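Local coordinates for protein ADP/ATP-dependent NAD(P)H-hydrate dehydratase (Bacillus subtilis, PDB 3RPZ) that catalyses the ADP- or ATP-dependent dehydration of hydrated NADH and NADPH, a metabolite-repair reaction that restores the usable cofactors, at residues Y99-G107 / D219-C230; Y244-W253 / L267-F278. One frame throughout, in Å; residues are numbered along the deposited sequence.

Contact 1 of 2, residues Y99-G107 / D219-C230; sequences YRAIAIGPG and DTLTGMILGMLC. With NPW (beta-6-hydroxy-1,4,5,6-tetrahydronicotinamide adenine dinucleotide phosphate), chain D.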
loop_
_atom_site.group_PDB
_atom_site.type_symbol
_atom_site.label_atom_id
_atom_site.label_comp_id
_atom_site.label_asym_id
_atom_site.label_seq_id
_atom_site.Cartn_x
_atom_site.Cartn_y
_atom_site.Cartn_z
ATOM N N TYR A 99 -18.476 5.832 23.589
ATOM C CA TYR A 99 -18.195 4.851 22.553
ATOM C C TYR A 99 -19.238 3.730 22.587
ATOM O O TYR A 99 -19.783 3.374 23.663
ATOM C CB TYR A 99 -16.782 4.261 22.734
ATOM C CG TYR A 99 -15.733 5.301 22.530
ATOM C CD1 TYR A 99 -15.433 5.774 21.263
ATOM C CD2 TYR A 99 -15.063 5.873 23.603
ATOM C CE1 TYR A 99 -14.499 6.731 21.041
ATOM C CE2 TYR A 99 -14.132 6.837 23.386
ATOM C CZ TYR A 99 -13.873 7.291 22.108
ATOM O OH TYR A 99 -12.909 8.270 21.867
ATOM N N ARG A 100 -19.522 3.172 21.426
ATOM C CA ARG A 100 -20.406 2.021 21.286
ATOM C C ARG A 100 -19.810 0.725 21.868
ATOM O O ARG A 100 -20.513 -0.115 22.360
ATOM C CB ARG A 100 -20.863 1.881 19.835
ATOM C CG ARG A 100 -21.722 0.679 19.539
ATOM C CD ARG A 100 -23.182 0.856 19.775
ATOM N NE ARG A 100 -23.804 2.062 19.261
ATOM C CZ ARG A 100 -24.472 2.161 18.120
ATOM N NH1 ARG A 100 -25.030 3.303 17.813
ATOM N NH2 ARG A 100 -24.564 1.158 17.275
ATOM N N ALA A 101 -18.498 0.598 21.754
ATOM C CA ALA A 101 -17.743 -0.570 22.204
ATOM C C ALA A 101 -16.280 -0.155 22.257
ATOM O O ALA A 101 -15.866 0.749 21.490
ATOM C CB ALA A 101 -17.929 -1.772 21.265
ATOM N N ILE A 102 -15.478 -0.803 23.076
ATOM C CA ILE A 102 -14.055 -0.487 23.260
ATOM C C ILE A 102 -13.272 -1.795 23.262
ATOM O O ILE A 102 -13.705 -2.754 23.928
ATOM C CB ILE A 102 -13.809 0.260 24.583
ATOM C CG1 ILE A 102 -14.646 1.535 24.621
ATOM C CG2 ILE A 102 -12.302 0.519 24.805
ATOM C CD1 ILE A 102 -14.603 2.279 25.968
ATOM N N ALA A 103 -12.126 -1.840 22.600
ATOM C CA ALA A 103 -11.176 -2.927 22.738
ATOM C C ALA A 103 -9.848 -2.384 23.177
ATOM O O ALA A 103 -9.416 -1.338 22.711
ATOM C CB ALA A 103 -11.008 -3.686 21.420
ATOM N N ILE A 104 -9.168 -3.139 24.041
ATOM C CA ILE A 104 -7.841 -2.767 24.530
ATOM C C ILE A 104 -6.929 -3.990 24.544
ATOM O O ILE A 104 -7.365 -5.081 24.888
ATOM C CB ILE A 104 -7.887 -2.100 25.941
ATOM C CG1 ILE A 104 -6.498 -1.680 26.421
ATOM C CG2 ILE A 104 -8.547 -2.910 26.917
ATOM C CD1 ILE A 104 -6.401 -0.552 27.521
ATOM N N GLY A 105 -5.680 -3.830 24.105
ATOM C CA GLY A 105 -4.638 -4.805 24.371
ATOM C C GLY A 105 -3.708 -5.226 23.259
ATOM O O GLY A 105 -2.566 -5.539 23.552
ATOM N N PRO A 106 -4.224 -5.389 22.012
ATOM C CA PRO A 106 -3.315 -5.892 20.969
ATOM C C PRO A 106 -2.071 -5.057 20.811
ATOM O O PRO A 106 -2.173 -3.853 20.673
ATOM C CB PRO A 106 -4.196 -5.964 19.736
ATOM C CG PRO A 106 -5.604 -6.098 20.257
ATOM C CD PRO A 106 -5.599 -5.247 21.514
ATOM N N GLY A 107 -0.901 -5.673 20.870
ATOM C CA GLY A 107 0.365 -4.934 20.772
ATOM C C GLY A 107 0.691 -3.981 21.872
ATOM O O GLY A 107 1.547 -3.126 21.728
ATOM N N ASP A 219 -4.974 -10.603 16.693
ATOM C CA ASP A 219 -5.117 -9.153 16.699
ATOM C C ASP A 219 -6.255 -8.750 15.761
ATOM O O ASP A 219 -7.113 -7.905 16.093
ATOM C CB ASP A 219 -3.774 -8.488 16.361
ATOM C CG ASP A 219 -2.664 -8.931 17.245
ATOM O OD1 ASP A 219 -2.857 -9.020 18.497
ATOM O OD2 ASP A 219 -1.556 -9.208 16.724
ATOM N N THR A 220 -6.279 -9.316 14.534
ATOM C CA THR A 220 -7.379 -9.125 13.633
ATOM C C THR A 220 -8.739 -9.511 14.291
ATOM O O THR A 220 -9.752 -8.826 14.150
ATOM C CB THR A 220 -7.136 -9.939 12.374
ATOM O OG1 THR A 220 -5.952 -9.478 11.708
ATOM C CG2 THR A 220 -8.311 -9.846 11.409
ATOM N N LEU A 221 -8.777 -10.688 14.939
ATOM C CA LEU A 221 -9.997 -11.147 15.581
ATOM C C LEU A 221 -10.518 -10.124 16.582
ATOM O O LEU A 221 -11.724 -9.844 16.605
ATOM C CB LEU A 221 -9.817 -12.525 16.238
ATOM C CG LEU A 221 -11.022 -12.982 17.025
ATOM C CD1 LEU A 221 -12.218 -13.250 16.131
ATOM C CD2 LEU A 221 -10.660 -14.255 17.828
ATOM N N THR A 222 -9.649 -9.563 17.428
ATOM C CA THR A 222 -10.103 -8.574 18.406
ATOM C C THR A 222 -10.835 -7.438 17.723
ATOM O O THR A 222 -11.883 -6.978 18.139
ATOM C CB THR A 222 -8.901 -8.070 19.180
ATOM O OG1 THR A 222 -8.419 -9.165 19.960
ATOM C CG2 THR A 222 -9.250 -6.895 20.098
ATOM N N GLY A 223 -10.265 -6.984 16.616
ATOM C CA GLY A 223 -10.939 -5.943 15.823
ATOM C C GLY A 223 -12.268 -6.361 15.248
ATOM O O GLY A 223 -13.260 -5.610 15.290
ATOM N N MET A 224 -12.327 -7.568 14.709
ATOM C CA MET A 224 -13.596 -8.066 14.184
ATOM C C MET A 224 -14.701 -8.105 15.266
ATOM O O MET A 224 -15.839 -7.701 15.045
ATOM C CB MET A 224 -13.424 -9.415 13.525
ATOM C CG MET A 224 -12.641 -9.363 12.266
ATOM S SD MET A 224 -12.362 -10.988 11.506
ATOM C CE MET A 224 -14.014 -11.560 11.240
ATOM N N ILE A 225 -14.348 -8.580 16.468
ATOM C CA ILE A 225 -15.312 -8.569 17.571
ATOM C C ILE A 225 -15.767 -7.128 17.871
ATOM O O ILE A 225 -16.961 -6.864 18.035
ATOM C CB ILE A 225 -14.754 -9.216 18.818
ATOM C CG1 ILE A 225 -14.388 -10.680 18.557
ATOM C CG2 ILE A 225 -15.791 -9.247 19.929
ATOM C CD1 ILE A 225 -13.567 -11.375 19.701
ATOM N N LEU A 226 -14.821 -6.195 17.902
ATOM C CA LEU A 226 -15.116 -4.812 18.200
ATOM C C LEU A 226 -16.132 -4.229 17.210
ATOM O O LEU A 226 -17.101 -3.619 17.585
ATOM C CB LEU A 226 -13.833 -3.992 18.181
ATOM C CG LEU A 226 -13.988 -2.490 18.474
ATOM C CD1 LEU A 226 -14.554 -2.256 19.884
ATOM C CD2 LEU A 226 -12.637 -1.760 18.301
ATOM N N GLY A 227 -15.888 -4.417 15.930
ATOM C CA GLY A 227 -16.834 -3.934 14.934
ATOM C C GLY A 227 -18.178 -4.644 15.022
ATOM O O GLY A 227 -19.247 -4.000 14.943
ATOM N N MET A 228 -18.174 -5.972 15.188
ATOM C CA MET A 228 -19.451 -6.681 15.229
ATOM C C MET A 228 -20.308 -6.286 16.416
ATOM O O MET A 228 -21.536 -6.224 16.331
ATOM C CB MET A 228 -19.261 -8.182 15.047
ATOM C CG MET A 228 -19.054 -8.531 13.413
ATOM S SD MET A 228 -18.900 -10.286 13.348
ATOM C CE MET A 228 -17.887 -10.271 11.875
ATOM N N LEU A 229 -19.678 -5.914 17.514
ATOM C CA LEU A 229 -20.428 -5.408 18.694
ATOM C C LEU A 229 -21.201 -4.141 18.371
ATOM O O LEU A 229 -22.179 -3.795 19.065
ATOM C CB LEU A 229 -19.485 -5.129 19.865
ATOM C CG LEU A 229 -18.965 -6.365 20.592
ATOM C CD1 LEU A 229 -17.745 -5.971 21.439
ATOM C CD2 LEU A 229 -20.081 -6.993 21.454
ATOM N N CYS A 230 -20.711 -3.394 17.382
ATOM C CA CYS A 230 -21.361 -2.145 16.998
ATOM C C CYS A 230 -22.562 -2.325 16.106
ATOM O O CYS A 230 -23.452 -1.455 16.063
ATOM C CB CYS A 230 -20.340 -1.208 16.320
ATOM S SG CYS A 230 -19.040 -0.658 17.432
HETATM P P NPW D . 4.396 -22.503 23.178
HETATM O O1 NPW D . 5.587 -21.752 23.731
HETATM O O2 NPW D . 4.184 -22.459 21.699
HETATM O O3 NPW D . 4.256 -23.939 23.711
HETATM P PA NPW D . 2.695 -14.705 24.156
HETATM P PB NPW D . 1.834 -13.480 21.661
HETATM C C1A NPW D . 1.377 -20.259 24.238
HETATM C C1B NPW D . 1.382 -9.034 20.175
HETATM N N1C NPW D . 1.451 -9.368 18.773
HETATM N N1D NPW D . -1.745 -23.943 22.574
HETATM C C2A NPW D . 2.771 -20.464 23.645
HETATM O O2A NPW D . 3.099 -21.821 23.861
HETATM C C2B NPW D . 0.091 -9.469 20.878
HETATM O O2B NPW D . -1.003 -8.647 20.558
HETATM C C2C NPW D . 1.748 -8.518 17.827
HETATM C C2D NPW D . -0.733 -23.994 23.453
HETATM C C3A NPW D . 3.616 -19.494 24.453
HETATM O O3A NPW D . 3.980 -20.016 25.748
HETATM C C3B NPW D . 0.572 -9.326 22.336
HETATM O O3B NPW D . 0.446 -7.944 22.697
HETATM C C3C NPW D . 1.990 -8.624 16.553
HETATM N N3D NPW D . 0.068 -22.996 23.862
HETATM C C4B NPW D . 2.052 -9.723 22.235
HETATM O O4B NPW D . 2.436 -9.715 20.830
HETATM C C4C NPW D . 1.981 -10.047 16.004
HETATM C C4D NPW D . -0.282 -21.838 23.289
HETATM O O4D NPW D . 1.341 -18.866 24.560
HETATM C C4E NPW D . 2.646 -18.344 24.639
HETATM C C5A NPW D . -1.311 -21.673 22.322
HETATM C C5B NPW D . 2.343 -11.118 22.796
HETATM O O5B NPW D . 1.395 -12.065 22.298
HETATM C C5C NPW D . 2.228 -11.025 17.138
HETATM C C5E NPW D . 2.773 -17.285 23.542
HETATM O O5E NPW D . 2.039 -16.136 23.946
HETATM C C6C NPW D . 1.253 -10.781 18.324
HETATM O O6C NPW D . -0.114 -10.988 17.980
HETATM C C6D NPW D . -2.102 -22.805 21.938
HETATM N N6D NPW D . -3.101 -22.808 21.070
HETATM N N7A NPW D . -1.411 -20.380 21.846
HETATM C C7C NPW D . 2.170 -7.508 15.670
HETATM N N7C NPW D . 2.365 -7.742 14.381
HETATM O O7C NPW D . 2.191 -6.337 16.129
HETATM C C8A NPW D . -0.400 -19.717 22.530
HETATM N N9A NPW D . 0.246 -20.639 23.398
HETATM O OA1 NPW D . 4.052 -14.786 24.719
HETATM O OA2 NPW D . 1.619 -14.070 24.884
HETATM O OA3 NPW D . 2.894 -14.113 22.674
HETATM O OB1 NPW D . 0.591 -14.244 21.554
HETATM O OB2 NPW D . 2.649 -13.267 20.425
#

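Contact 2 of 2, residues Y244-W253 / L267-F278; sequences YLHGACAELW and LSDILPRVWKRF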
loop_
_atom_site.group_PDB
_atom_site.type_symbol
_atom_site.label_atom_id
_atom_site.label_comp_id
_atom_site.label_asym_id
_atom_site.label_seq_id
_atom_site.Cartn_x
_atom_site.Cartn_y
_atom_site.Cartn_z
ATOM N N TYR A 244 -16.639 -16.986 14.235
ATOM C CA TYR A 244 -17.010 -17.859 13.117
ATOM C C TYR A 244 -16.512 -17.330 11.784
ATOM O O TYR A 244 -15.873 -18.042 11.018
ATOM C CB TYR A 244 -18.545 -18.056 13.064
ATOM C CG TYR A 244 -19.023 -19.025 12.028
ATOM C CD1 TYR A 244 -19.005 -18.696 10.688
ATOM C CD2 TYR A 244 -19.477 -20.261 12.398
ATOM C CE1 TYR A 244 -19.426 -19.623 9.724
ATOM C CE2 TYR A 244 -19.917 -21.165 11.451
ATOM C CZ TYR A 244 -19.861 -20.821 10.124
ATOM O OH TYR A 244 -20.304 -21.792 9.155
ATOM N N LEU A 245 -16.791 -16.074 11.507
ATOM C CA LEU A 245 -16.389 -15.511 10.216
ATOM C C LEU A 245 -14.884 -15.403 10.086
ATOM O O LEU A 245 -14.354 -15.584 9.005
ATOM C CB LEU A 245 -17.111 -14.188 9.952
ATOM C CG LEU A 245 -18.602 -14.349 9.660
ATOM C CD1 LEU A 245 -19.323 -12.993 9.635
ATOM C CD2 LEU A 245 -18.911 -15.136 8.380
ATOM N N HIS A 246 -14.189 -15.096 11.181
ATOM C CA HIS A 246 -12.707 -15.084 11.202
ATOM C C HIS A 246 -12.171 -16.422 10.718
ATOM O O HIS A 246 -11.347 -16.461 9.799
ATOM C CB HIS A 246 -12.278 -14.725 12.603
ATOM C CG HIS A 246 -10.815 -14.747 12.887
ATOM N ND1 HIS A 246 -10.203 -15.834 13.491
ATOM C CD2 HIS A 246 -9.853 -13.802 12.709
ATOM C CE1 HIS A 246 -8.920 -15.514 13.702
ATOM N NE2 HIS A 246 -8.689 -14.287 13.253
ATOM N N GLY A 247 -12.712 -17.514 11.244
ATOM C CA GLY A 247 -12.284 -18.837 10.802
ATOM C C GLY A 247 -12.700 -19.122 9.372
ATOM O O GLY A 247 -11.946 -19.722 8.599
ATOM N N ALA A 248 -13.907 -18.712 8.977
ATOM C CA ALA A 248 -14.394 -18.922 7.618
ATOM C C ALA A 248 -13.504 -18.240 6.585
ATOM O O ALA A 248 -13.360 -18.736 5.468
ATOM C CB ALA A 248 -15.853 -18.467 7.487
ATOM N N CYS A 249 -12.929 -17.098 6.938
ATOM C CA CYS A 249 -12.029 -16.403 6.023
ATOM C C CYS A 249 -10.801 -17.233 5.734
ATOM O O CYS A 249 -10.327 -17.281 4.585
ATOM C CB CYS A 249 -11.634 -15.044 6.567
ATOM S SG CYS A 249 -12.993 -13.817 6.554
ATOM N N ALA A 250 -10.234 -17.882 6.762
ATOM C CA ALA A 250 -9.110 -18.785 6.547
ATOM C C ALA A 250 -9.484 -19.983 5.707
ATOM O O ALA A 250 -8.676 -20.439 4.900
ATOM C CB ALA A 250 -8.559 -19.239 7.907
ATOM N N GLU A 251 -10.691 -20.488 5.860
ATOM C CA GLU A 251 -11.119 -21.622 5.032
ATOM C C GLU A 251 -11.291 -21.219 3.581
ATOM O O GLU A 251 -10.941 -22.009 2.702
ATOM C CB GLU A 251 -12.402 -22.241 5.569
ATOM C CG GLU A 251 -12.228 -22.842 6.942
ATOM C CD GLU A 251 -13.468 -23.472 7.514
ATOM O OE1 GLU A 251 -14.443 -23.703 6.746
ATOM O OE2 GLU A 251 -13.435 -23.893 8.667
ATOM N N LEU A 252 -11.799 -20.025 3.290
ATOM C CA LEU A 252 -11.836 -19.513 1.919
ATOM C C LEU A 252 -10.442 -19.459 1.364
ATOM O O LEU A 252 -10.177 -19.919 0.255
ATOM C CB LEU A 252 -12.453 -18.105 1.844
ATOM C CG LEU A 252 -12.515 -17.470 0.437
ATOM C CD1 LEU A 252 -11.193 -16.897 -0.055
ATOM C CD2 LEU A 252 -13.080 -18.460 -0.608
ATOM N N TRP A 253 -9.512 -18.880 2.125
ATOM C CA TRP A 253 -8.124 -18.745 1.652
ATOM C C TRP A 253 -7.553 -20.023 1.187
ATOM O O TRP A 253 -6.890 -20.089 0.133
ATOM C CB TRP A 253 -7.222 -18.278 2.806
ATOM C CG TRP A 253 -5.710 -18.217 2.517
ATOM C CD1 TRP A 253 -4.739 -19.100 2.916
ATOM C CD2 TRP A 253 -5.047 -17.184 1.814
ATOM N NE1 TRP A 253 -3.513 -18.689 2.493
ATOM C CE2 TRP A 253 -3.657 -17.503 1.843
ATOM C CE3 TRP A 253 -5.467 -16.021 1.125
ATOM C CZ2 TRP A 253 -2.727 -16.686 1.234
ATOM C CZ3 TRP A 253 -4.564 -15.226 0.574
ATOM C CH2 TRP A 253 -3.180 -15.546 0.627
ATOM N N LEU A 267 -7.162 -11.672 6.057
ATOM C CA LEU A 267 -8.441 -12.069 6.611
ATOM C C LEU A 267 -9.481 -10.957 6.485
ATOM O O LEU A 267 -10.628 -11.210 6.083
ATOM C CB LEU A 267 -8.324 -12.484 8.091
ATOM C CG LEU A 267 -7.490 -13.701 8.388
ATOM C CD1 LEU A 267 -7.168 -13.748 9.880
ATOM C CD2 LEU A 267 -8.241 -14.964 7.949
ATOM N N SER A 268 -9.084 -9.739 6.789
ATOM C CA SER A 268 -9.917 -8.555 6.636
ATOM C C SER A 268 -10.290 -8.250 5.188
ATOM O O SER A 268 -11.323 -7.692 4.920
ATOM C CB SER A 268 -9.203 -7.329 7.209
ATOM O OG SER A 268 -8.939 -7.516 8.534
ATOM N N ASP A 269 -9.383 -8.565 4.282
ATOM C CA ASP A 269 -9.549 -8.324 2.846
ATOM C C ASP A 269 -10.585 -9.372 2.312
ATOM O O ASP A 269 -11.275 -9.119 1.308
ATOM C CB ASP A 269 -8.251 -8.529 1.972
ATOM C CG ASP A 269 -7.005 -7.581 2.176
ATOM O OD1 ASP A 269 -7.111 -6.464 2.666
ATOM O OD2 ASP A 269 -5.859 -8.047 1.713
ATOM N N ILE A 270 -10.613 -10.593 2.884
ATOM C CA ILE A 270 -11.462 -11.737 2.469
ATOM C C ILE A 270 -12.864 -11.615 3.048
ATOM O O ILE A 270 -13.859 -12.047 2.454
ATOM C CB ILE A 270 -10.799 -13.086 2.969
ATOM C CG1 ILE A 270 -9.517 -13.325 2.178
ATOM C CG2 ILE A 270 -11.723 -14.331 2.932
ATOM C CD1 ILE A 270 -8.549 -14.340 2.839
ATOM N N LEU A 271 -12.976 -10.998 4.220
ATOM C CA LEU A 271 -14.244 -10.922 4.951
ATOM C C LEU A 271 -15.402 -10.351 4.125
ATOM O O LEU A 271 -16.526 -10.819 4.236
ATOM C CB LEU A 271 -14.067 -10.154 6.243
ATOM C CG LEU A 271 -15.269 -9.996 7.143
ATOM C CD1 LEU A 271 -15.763 -11.372 7.673
ATOM C CD2 LEU A 271 -14.897 -9.101 8.334
ATOM N N PRO A 272 -15.145 -9.313 3.311
ATOM C CA PRO A 272 -16.306 -8.776 2.541
ATOM C C PRO A 272 -17.075 -9.813 1.735
ATOM O O PRO A 272 -18.299 -9.833 1.764
ATOM C CB PRO A 272 -15.650 -7.705 1.658
ATOM C CG PRO A 272 -14.518 -7.183 2.495
ATOM C CD PRO A 272 -13.966 -8.468 3.133
ATOM N N ARG A 273 -16.345 -10.690 1.044
ATOM C CA ARG A 273 -16.958 -11.707 0.207
ATOM C C ARG A 273 -17.499 -12.861 1.058
ATOM O O ARG A 273 -18.570 -13.424 0.734
ATOM C CB ARG A 273 -15.980 -12.215 -0.855
ATOM C CG ARG A 273 -15.824 -11.291 -2.023
ATOM C CD ARG A 273 -14.888 -11.887 -3.134
ATOM N NE ARG A 273 -14.793 -10.931 -4.240
ATOM C CZ ARG A 273 -15.637 -10.867 -5.255
ATOM N NH1 ARG A 273 -16.651 -11.725 -5.346
ATOM N NH2 ARG A 273 -15.464 -9.937 -6.192
ATOM N N VAL A 274 -16.771 -13.215 2.103
ATOM C CA VAL A 274 -17.227 -14.286 2.978
ATOM C C VAL A 274 -18.513 -13.910 3.687
ATOM O O VAL A 274 -19.491 -14.669 3.687
ATOM C CB VAL A 274 -16.132 -14.683 3.925
ATOM C CG1 VAL A 274 -16.653 -15.589 5.056
ATOM C CG2 VAL A 274 -14.977 -15.375 3.174
ATOM N N TRP A 275 -18.594 -12.713 4.233
ATOM C CA TRP A 275 -19.776 -12.282 4.935
ATOM C C TRP A 275 -20.964 -12.257 3.975
ATOM O O TRP A 275 -22.057 -12.675 4.334
ATOM C CB TRP A 275 -19.506 -10.893 5.573
ATOM C CG TRP A 275 -20.522 -10.324 6.512
ATOM C CD1 TRP A 275 -21.864 -10.485 6.526
ATOM C CD2 TRP A 275 -20.204 -9.480 7.602
ATOM N NE1 TRP A 275 -22.441 -9.749 7.561
ATOM C CE2 TRP A 275 -21.419 -9.135 8.239
ATOM C CE3 TRP A 275 -19.011 -8.975 8.087
ATOM C CZ2 TRP A 275 -21.446 -8.281 9.367
ATOM C CZ3 TRP A 275 -19.047 -8.146 9.189
ATOM C CH2 TRP A 275 -20.255 -7.809 9.801
ATOM N N LYS A 276 -20.798 -11.824 2.731
ATOM C CA LYS A 276 -21.893 -11.821 1.763
ATOM C C LYS A 276 -22.543 -13.214 1.588
ATOM O O LYS A 276 -23.735 -13.294 1.417
ATOM C CB LYS A 276 -21.373 -11.322 0.429
ATOM C CG LYS A 276 -22.365 -11.263 -0.745
ATOM C CD LYS A 276 -23.412 -10.137 -0.535
ATOM C CE LYS A 276 -24.453 -10.093 -1.664
ATOM N NZ LYS A 276 -25.445 -9.012 -1.454
ATOM N N ARG A 277 -21.729 -14.251 1.661
ATOM C CA ARG A 277 -22.184 -15.641 1.496
ATOM C C ARG A 277 -23.207 -16.038 2.528
ATOM O O ARG A 277 -24.020 -16.959 2.300
ATOM C CB ARG A 277 -21.012 -16.610 1.615
ATOM C CG ARG A 277 -21.414 -18.067 1.360
ATOM C CD ARG A 277 -20.204 -18.895 1.007
ATOM N NE ARG A 277 -19.633 -19.569 2.162
ATOM C CZ ARG A 277 -20.228 -20.563 2.810
ATOM N NH1 ARG A 277 -21.436 -20.968 2.446
ATOM N NH2 ARG A 277 -19.630 -21.139 3.839
ATOM N N PHE A 278 -23.166 -15.398 3.680
ATOM C CA PHE A 278 -24.035 -15.729 4.820
ATOM C C PHE A 278 -25.211 -14.792 4.934
ATOM O O PHE A 278 -25.976 -14.861 5.897
ATOM C CB PHE A 278 -23.217 -15.727 6.116
ATOM C CG PHE A 278 -22.210 -16.809 6.176
ATOM C CD1 PHE A 278 -22.540 -18.068 6.702
ATOM C CD2 PHE A 278 -20.953 -16.641 5.713
ATOM C CE1 PHE A 278 -21.631 -19.091 6.724
ATOM C CE2 PHE A 278 -20.005 -17.683 5.750
ATOM C CZ PHE A 278 -20.344 -18.911 6.253
#

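Contact 1 of 2, residues Y99-G107 / D219-C230
Leu226 fits against the strand backbone at Ala101-Ala103: its CD1 lies 3.6 Å from Ala101 C, while CD2 meets Ala103 CB. With CG anti to the backbone N (chi1 180°), the fork of this leucine reaches the strand although its CB does not head there. The small alanines let helix 219-230 run close to strand 101-104, axes 8.1 Å apart and nearly antiparallel at 170°. One turn earlier in the helix, Thr222 CG2 touches Ala103 CB and meets Pro106 CG tip to tip at 3.7 Å; the threonine OG1 is hydrogen-bonded to Asp131 OD2 and Gly218 O. The looser end is at partly exposed Arg100: its CG rests on Cys230 SG, and its bent chain brings NH2 within 3.1 Å of Cys230 O in a weak hydrogen bond near the guanidinium plane, NH2 also binding Thr29 O. At the other end the bound hydrated NADPH spans the segments. Its hydroxyl O2B takes the N-H of Gly107 and donates to Asp219 OD1 (2.8 Å), while the nicotinamide hydroxyl O6C donates to Asp219 OD2 (2.6 Å). Were Asp219 an alanine, both hydroxyls would probably lose this acceptor and the reduced nicotinamide ring would be freer to shift. A helix packed antiparallel on a strand of the mostly parallel central sheet, with substrate at the strand's C-terminal end, is characteristic of this family's ribokinase-like alpha/beta fold.

Contact 2 of 2, residues Y244-W253 / L267-F278
Cys249 of helix 244-253 enters a knobs-into-holes pocket formed by Leu267, Ile270, Leu271 and Val274, where two helices of the alpha/beta fold cross at 96°. Its CB meets both Leu267 CD2 and Ile270 CG2, and SG lies 3.5 Å from Leu271 CA. The fit is reciprocal: Val274 sits among Leu245, Ala248, Cys249 and Leu252, its CG1 meeting Ala248 CB and its CG2 Leu252 CB. Leu245 extends this core, CB against Leu271 CD1 and CD2 against Phe278 CD2 (3.7 Å), while CD1 lies over one face of the Trp275 indole, toward its rim. At the other end Ile270 CD1 approaches Trp253 CE3 at 3.9 Å. Farther out, His246, which lines the AMP pocket, has NE2 hydrogen-bonded to Thr217 O and its ring beside Leu267 CD1. Trp253 NE1 is hydrogen-bonded to Ser258 O, and Arg273 forms a salt bridge with Glu256 of the third subunit, joining helix 267-277 to a neighbouring chain. Where the start of 244-253 meets the end of 267-278, Tyr244 points an edge toward the face of Phe278 in an offset edge-to-face pair, planes at 84° and centroids 5.6 Å apart; with Tyr244 CG anti to the backbone N (chi1 -175°), CE1 comes 3.7 Å from Phe278 CZ.

From the N terminus, strand 101-104 enters the central sheet between strands 32-36 and 128-130, and contact 1 closes a long loop of 111 residues when helix 217-231 returns to pack on it. Helix 235-256 follows directly, and contact 2 closes a much shorter loop of 13 residues with helix 264-277. The two are in series, neither nested nor crossed, their centres about 17 Å apart. Helix 217-231 lies between the sheet and the helix pair: Met224 CE packs 3.5 Å from His246 N, and Met228 CE 3.6 Å from Trp275 CZ3. Contact 1 thus ties sheet to helix beside the NADPH-hydrate site, while contact 2 joins the next two helices of the chain, with His246 at the AMP pocket.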